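Local structure of putative methylthioribose-1-phosphate isomerase (Archaeoglobus fulgidus, 1T5O) at residues V175-R189 with G206-G218. The protein probably catalyses the interconversion of methylthioribose-1-phosphate and methylthioribulose-1-phosphate, an isomerase step of methionine biosynthesis. Residues are numbered along the deposited sequence; the frame is centred on the assembly and turned at random.
Sequences VEQGKEIRVIACETR and GIDVTLITDSMVG
With CG turned away from its own carbonyl carbon (chi1 -51°), Asp214 carries its carboxylate to the loop after strand 182-186, where OD1 accepts from Thr188 N at 2.7 Å and OD2 from Arg189 N at 2.8 Å, each through its syn lone pair; a short carboxylate suits two successive N-H groups. Strands 182-186 and 208-212 are the parallel neighbours of a Rossmann-like beta-alpha-beta unit linked by helix 193-204. Their ladder alternates donors and acceptors: Val183 N binds Asp208 O, Thr210 N binds Val183 O, Ala185 N binds Thr210 O, Ile212 N binds Ala185 O, and Glu187 N, just past the strand, binds Ile212 O.

Branched Ile184 and Ile212 fill the buried part of the face they share with Cys186. Ile212 holds CG1 between its backbone N and carbonyl carbon (chi1 59°), and CD1 meets Ile184 CG2 at 3.6 Å and Cys186 SG at 4.0 Å. On the face toward helix 193-204, small Ala185 lets Val209 CG2 come to 3.8 Å from its CB, and Leu211 CD2 reaches Glu187 CA. Thr210 OG1 and Val183 O hold one water, and Thr210 and Leu211 carry the sheet into a parallel strand of the second subunit.

Glu187 and Arg189 form reciprocal salt bridges with Arg189 and Glu187 of the second subunit. Asp214 fixes the loop beside the predicted substrate site, where Thr188 OG1 bonds Cys154 N, of the predicted transition-state stabiliser. One water donates to Glu187 OE2 at 2.5 Å and accepts from Asp214 N at 3.0 Å.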
loop_
_atom_site.group_PDB
_atom_site.type_symbol
_atom_site.label_atom_id
_atom_site.label_comp_id
_atom_site.label_asym_id
_atom_site.label_seq_id
_atom_site.Cartn_x
_atom_site.Cartn_y
_atom_site.Cartn_z
ATOM N N VAL A 175 -5.996 5.919 -27.227
ATOM C CA VAL A 175 -7.173 5.085 -27.461
ATOM C C VAL A 175 -7.971 5.699 -28.622
ATOM O O VAL A 175 -8.453 4.985 -29.494
ATOM C CB VAL A 175 -8.039 4.983 -26.172
ATOM C CG1 VAL A 175 -9.425 4.380 -26.472
ATOM C CG2 VAL A 175 -7.315 4.103 -25.151
ATOM N N GLU A 176 -8.081 7.027 -28.633
ATOM C CA GLU A 176 -8.783 7.743 -29.685
ATOM C C GLU A 176 -8.154 7.457 -31.060
ATOM O O GLU A 176 -8.858 7.429 -32.076
ATOM C CB GLU A 176 -8.748 9.238 -29.382
ATOM C CG GLU A 176 -9.500 10.106 -30.360
ATOM C CD GLU A 176 -9.732 11.508 -29.820
ATOM O OE1 GLU A 176 -8.765 12.159 -29.378
ATOM O OE2 GLU A 176 -10.890 11.962 -29.839
ATOM N N GLN A 177 -6.843 7.242 -31.099
ATOM C CA GLN A 177 -6.162 6.938 -32.354
ATOM C C GLN A 177 -6.408 5.492 -32.792
ATOM O O GLN A 177 -5.908 5.070 -33.831
ATOM C CB GLN A 177 -4.647 7.134 -32.224
ATOM C CG GLN A 177 -4.213 8.533 -31.922
ATOM C CD GLN A 177 -2.715 8.614 -31.699
ATOM O OE1 GLN A 177 -2.163 7.941 -30.814
ATOM N NE2 GLN A 177 -2.045 9.431 -32.499
ATOM N N GLY A 178 -7.141 4.730 -31.989
ATOM C CA GLY A 178 -7.425 3.351 -32.335
ATOM C C GLY A 178 -6.381 2.368 -31.820
ATOM O O GLY A 178 -6.373 1.192 -32.208
ATOM N N LYS A 179 -5.481 2.848 -30.960
ATOM C CA LYS A 179 -4.459 1.973 -30.387
ATOM C C LYS A 179 -5.119 1.269 -29.227
ATOM O O LYS A 179 -5.826 1.896 -28.464
ATOM C CB LYS A 179 -3.267 2.789 -29.857
ATOM C CG LYS A 179 -2.434 3.427 -30.946
ATOM C CD LYS A 179 -1.456 4.484 -30.407
ATOM C CE LYS A 179 -0.517 4.947 -31.516
ATOM N NZ LYS A 179 0.380 6.061 -31.069
ATOM N N GLU A 180 -4.907 -0.032 -29.093
ATOM C CA GLU A 180 -5.492 -0.745 -27.977
ATOM C C GLU A 180 -4.522 -0.507 -26.816
ATOM O O GLU A 180 -3.340 -0.840 -26.906
ATOM C CB GLU A 180 -5.622 -2.239 -28.311
ATOM C CG GLU A 180 -4.705 -3.197 -27.556
ATOM C CD GLU A 180 -5.379 -3.870 -26.367
ATOM O OE1 GLU A 180 -6.519 -4.354 -26.512
ATOM O OE2 GLU A 180 -4.759 -3.930 -25.283
ATOM N N ILE A 181 -5.017 0.125 -25.764
ATOM C CA ILE A 181 -4.210 0.409 -24.586
ATOM C C ILE A 181 -4.952 -0.116 -23.353
ATOM O O ILE A 181 -6.158 0.064 -23.229
ATOM C CB ILE A 181 -3.958 1.964 -24.396
ATOM C CG1 ILE A 181 -3.276 2.569 -25.633
ATOM C CG2 ILE A 181 -3.067 2.211 -23.143
ATOM C CD1 ILE A 181 -1.903 2.023 -25.903
ATOM N N ARG A 182 -4.232 -0.772 -22.454
ATOM C CA ARG A 182 -4.814 -1.269 -21.211
ATOM C C ARG A 182 -4.039 -0.604 -20.066
ATOM O O ARG A 182 -2.860 -0.269 -20.207
ATOM C CB ARG A 182 -4.662 -2.781 -21.105
ATOM C CG ARG A 182 -5.461 -3.568 -22.132
ATOM C CD ARG A 182 -5.346 -5.049 -21.826
ATOM N NE ARG A 182 -4.572 -5.781 -22.815
ATOM C CZ ARG A 182 -3.377 -5.415 -23.269
ATOM N NH1 ARG A 182 -2.800 -4.301 -22.823
ATOM N NH2 ARG A 182 -2.752 -6.166 -24.171
ATOM N N VAL A 183 -4.690 -0.421 -18.930
ATOM C CA VAL A 183 -4.026 0.246 -17.813
ATOM C C VAL A 183 -3.952 -0.613 -16.564
ATOM O O VAL A 183 -4.883 -1.368 -16.270
ATOM C CB VAL A 183 -4.788 1.553 -17.451
ATOM C CG1 VAL A 183 -4.224 2.196 -16.163
ATOM C CG2 VAL A 183 -4.711 2.533 -18.637
ATOM N N ILE A 184 -2.831 -0.525 -15.853
ATOM C CA ILE A 184 -2.733 -1.201 -14.579
ATOM C C ILE A 184 -2.652 -0.031 -13.601
ATOM O O ILE A 184 -1.748 0.787 -13.684
ATOM C CB ILE A 184 -1.502 -2.084 -14.481
ATOM C CG1 ILE A 184 -1.691 -3.309 -15.393
ATOM C CG2 ILE A 184 -1.278 -2.510 -12.997
ATOM C CD1 ILE A 184 -0.477 -4.220 -15.453
ATOM N N ALA A 185 -3.589 0.037 -12.663
ATOM C CA ALA A 185 -3.629 1.139 -11.705
ATOM C C ALA A 185 -3.300 0.734 -10.274
ATOM O O ALA A 185 -3.901 -0.202 -9.737
ATOM C CB ALA A 185 -5.023 1.785 -11.729
ATOM N N CYS A 186 -2.356 1.440 -9.656
ATOM C CA CYS A 186 -2.006 1.187 -8.254
ATOM C C CYS A 186 -3.067 1.822 -7.373
ATOM O O CYS A 186 -3.447 2.968 -7.618
ATOM C CB CYS A 186 -0.641 1.798 -7.944
ATOM S SG CYS A 186 0.627 0.882 -8.801
ATOM N N GLU A 187 -3.528 1.103 -6.341
ATOM C CA GLU A 187 -4.599 1.616 -5.495
ATOM C C GLU A 187 -4.256 2.972 -4.906
ATOM O O GLU A 187 -5.141 3.788 -4.702
ATOM C CB GLU A 187 -4.978 0.613 -4.390
ATOM C CG GLU A 187 -4.025 0.568 -3.217
ATOM C CD GLU A 187 -4.494 -0.382 -2.108
ATOM O OE1 GLU A 187 -5.724 -0.529 -1.903
ATOM O OE2 GLU A 187 -3.619 -0.963 -1.423
ATOM N N THR A 188 -2.965 3.204 -4.670
ATOM C CA THR A 188 -2.438 4.462 -4.144
ATOM C C THR A 188 -2.838 4.774 -2.689
ATOM O O THR A 188 -3.691 5.620 -2.427
ATOM C CB THR A 188 -2.836 5.674 -5.069
ATOM O OG1 THR A 188 -2.514 5.353 -6.431
ATOM C CG2 THR A 188 -2.065 6.959 -4.658
ATOM N N ARG A 189 -2.206 4.089 -1.745
ATOM C CA ARG A 189 -2.477 4.329 -0.324
ATOM C C ARG A 189 -1.910 5.704 0.086
ATOM O O ARG A 189 -1.073 6.240 -0.609
ATOM C CB ARG A 189 -1.844 3.208 0.502
ATOM C CG ARG A 189 -2.559 1.867 0.296
ATOM C CD ARG A 189 -3.896 1.906 0.964
ATOM N NE ARG A 189 -3.723 1.978 2.418
ATOM C CZ ARG A 189 -4.671 2.355 3.268
ATOM N NH1 ARG A 189 -5.875 2.711 2.822
ATOM N NH2 ARG A 189 -4.417 2.372 4.570
ATOM N N GLY A 206 -14.723 3.106 -20.754
ATOM C CA GLY A 206 -14.447 1.899 -21.513
ATOM C C GLY A 206 -12.987 1.573 -21.751
ATOM O O GLY A 206 -12.640 0.918 -22.731
ATOM N N ILE A 207 -12.108 2.039 -20.872
ATOM C CA ILE A 207 -10.690 1.725 -21.015
ATOM C C ILE A 207 -10.349 0.592 -20.045
ATOM O O ILE A 207 -10.668 0.689 -18.862
ATOM C CB ILE A 207 -9.847 2.977 -20.727
ATOM C CG1 ILE A 207 -10.241 4.053 -21.760
ATOM C CG2 ILE A 207 -8.370 2.638 -20.776
ATOM C CD1 ILE A 207 -9.437 5.335 -21.730
ATOM N N ASP A 208 -9.739 -0.483 -20.551
ATOM C CA ASP A 208 -9.386 -1.634 -19.703
ATOM C C ASP A 208 -8.455 -1.202 -18.569
ATOM O O ASP A 208 -7.484 -0.473 -18.794
ATOM C CB ASP A 208 -8.683 -2.728 -20.503
ATOM C CG ASP A 208 -9.606 -3.426 -21.487
ATOM O OD1 ASP A 208 -9.102 -4.234 -22.307
ATOM O OD2 ASP A 208 -10.832 -3.178 -21.445
ATOM N N VAL A 209 -8.774 -1.637 -17.362
ATOM C CA VAL A 209 -7.964 -1.322 -16.188
ATOM C C VAL A 209 -7.990 -2.488 -15.198
ATOM O O VAL A 209 -9.037 -3.121 -14.965
ATOM C CB VAL A 209 -8.454 -0.019 -15.467
ATOM C CG1 VAL A 209 -9.882 -0.218 -14.918
ATOM C CG2 VAL A 209 -7.466 0.360 -14.299
ATOM N N THR A 210 -6.817 -2.783 -14.644
ATOM C CA THR A 210 -6.660 -3.821 -13.633
ATOM C C THR A 210 -6.068 -3.115 -12.399
ATOM O O THR A 210 -5.104 -2.349 -12.508
ATOM C CB THR A 210 -5.715 -4.942 -14.125
ATOM O OG1 THR A 210 -6.233 -5.469 -15.344
ATOM C CG2 THR A 210 -5.626 -6.078 -13.104
ATOM N N LEU A 211 -6.668 -3.387 -11.248
ATOM C CA LEU A 211 -6.325 -2.789 -9.948
ATOM C C LEU A 211 -5.357 -3.678 -9.196
ATOM O O LEU A 211 -5.573 -4.888 -9.091
ATOM C CB LEU A 211 -7.600 -2.670 -9.108
ATOM C CG LEU A 211 -7.888 -1.567 -8.072
ATOM C CD1 LEU A 211 -8.723 -2.140 -6.980
ATOM C CD2 LEU A 211 -6.641 -0.942 -7.523
ATOM N N ILE A 212 -4.293 -3.079 -8.664
ATOM C CA ILE A 212 -3.287 -3.825 -7.888
ATOM C C ILE A 212 -2.913 -2.964 -6.723
ATOM O O ILE A 212 -3.239 -1.778 -6.706
ATOM C CB ILE A 212 -1.962 -4.071 -8.667
ATOM C CG1 ILE A 212 -1.308 -2.736 -9.105
ATOM C CG2 ILE A 212 -2.222 -4.929 -9.863
ATOM C CD1 ILE A 212 0.116 -2.935 -9.689
ATOM N N THR A 213 -2.257 -3.563 -5.732
ATOM C CA THR A 213 -1.797 -2.800 -4.592
ATOM C C THR A 213 -0.527 -2.048 -5.084
ATOM O O THR A 213 0.060 -2.411 -6.120
ATOM C CB THR A 213 -1.468 -3.784 -3.434
ATOM O OG1 THR A 213 -1.333 -3.066 -2.221
ATOM C CG2 THR A 213 -0.212 -4.505 -3.703
ATOM N N ASP A 214 -0.101 -1.012 -4.370
ATOM C CA ASP A 214 1.112 -0.272 -4.768
ATOM C C ASP A 214 2.353 -1.158 -4.727
ATOM O O ASP A 214 3.240 -1.067 -5.592
ATOM C CB ASP A 214 1.337 0.947 -3.838
ATOM C CG ASP A 214 0.104 1.804 -3.718
ATOM O OD1 ASP A 214 -0.573 1.970 -4.746
ATOM O OD2 ASP A 214 -0.180 2.314 -2.610
ATOM N N SER A 215 2.396 -2.027 -3.725
ATOM C CA SER A 215 3.508 -2.937 -3.534
ATOM C C SER A 215 3.634 -3.958 -4.671
ATOM O O SER A 215 4.703 -4.571 -4.846
ATOM C CB SER A 215 3.338 -3.697 -2.212
ATOM O OG SER A 215 2.297 -4.666 -2.356
ATOM N N MET A 216 2.558 -4.163 -5.435
ATOM C CA MET A 216 2.598 -5.136 -6.536
ATOM C C MET A 216 3.315 -4.597 -7.758
ATOM O O MET A 216 3.435 -5.294 -8.762
ATOM C CB MET A 216 1.177 -5.580 -6.941
ATOM C CG MET A 216 0.579 -6.625 -6.020
ATOM S SD MET A 216 -1.228 -6.712 -6.151
ATOM C CE MET A 216 -1.647 -7.567 -4.653
ATOM N N VAL A 217 3.792 -3.362 -7.697
ATOM C CA VAL A 217 4.508 -2.810 -8.832
ATOM C C VAL A 217 5.720 -3.702 -9.141
ATOM O O VAL A 217 6.103 -3.846 -10.286
ATOM C CB VAL A 217 5.007 -1.363 -8.545
ATOM C CG1 VAL A 217 5.744 -0.809 -9.769
ATOM C CG2 VAL A 217 3.797 -0.468 -8.241
ATOM N N GLY A 218 6.329 -4.282 -8.110
ATOM C CA GLY A 218 7.478 -5.148 -8.340
ATOM C C GLY A 218 7.163 -6.409 -9.133
ATOM O O GLY A 218 7.800 -6.686 -10.154
HETATM O O HOH W 1 -8.643 -0.602 -23.380
HETATM O O HOH W 2 -5.548 -3.906 -17.480
HETATM O O HOH W 3 -1.295 -0.187 -1.725
#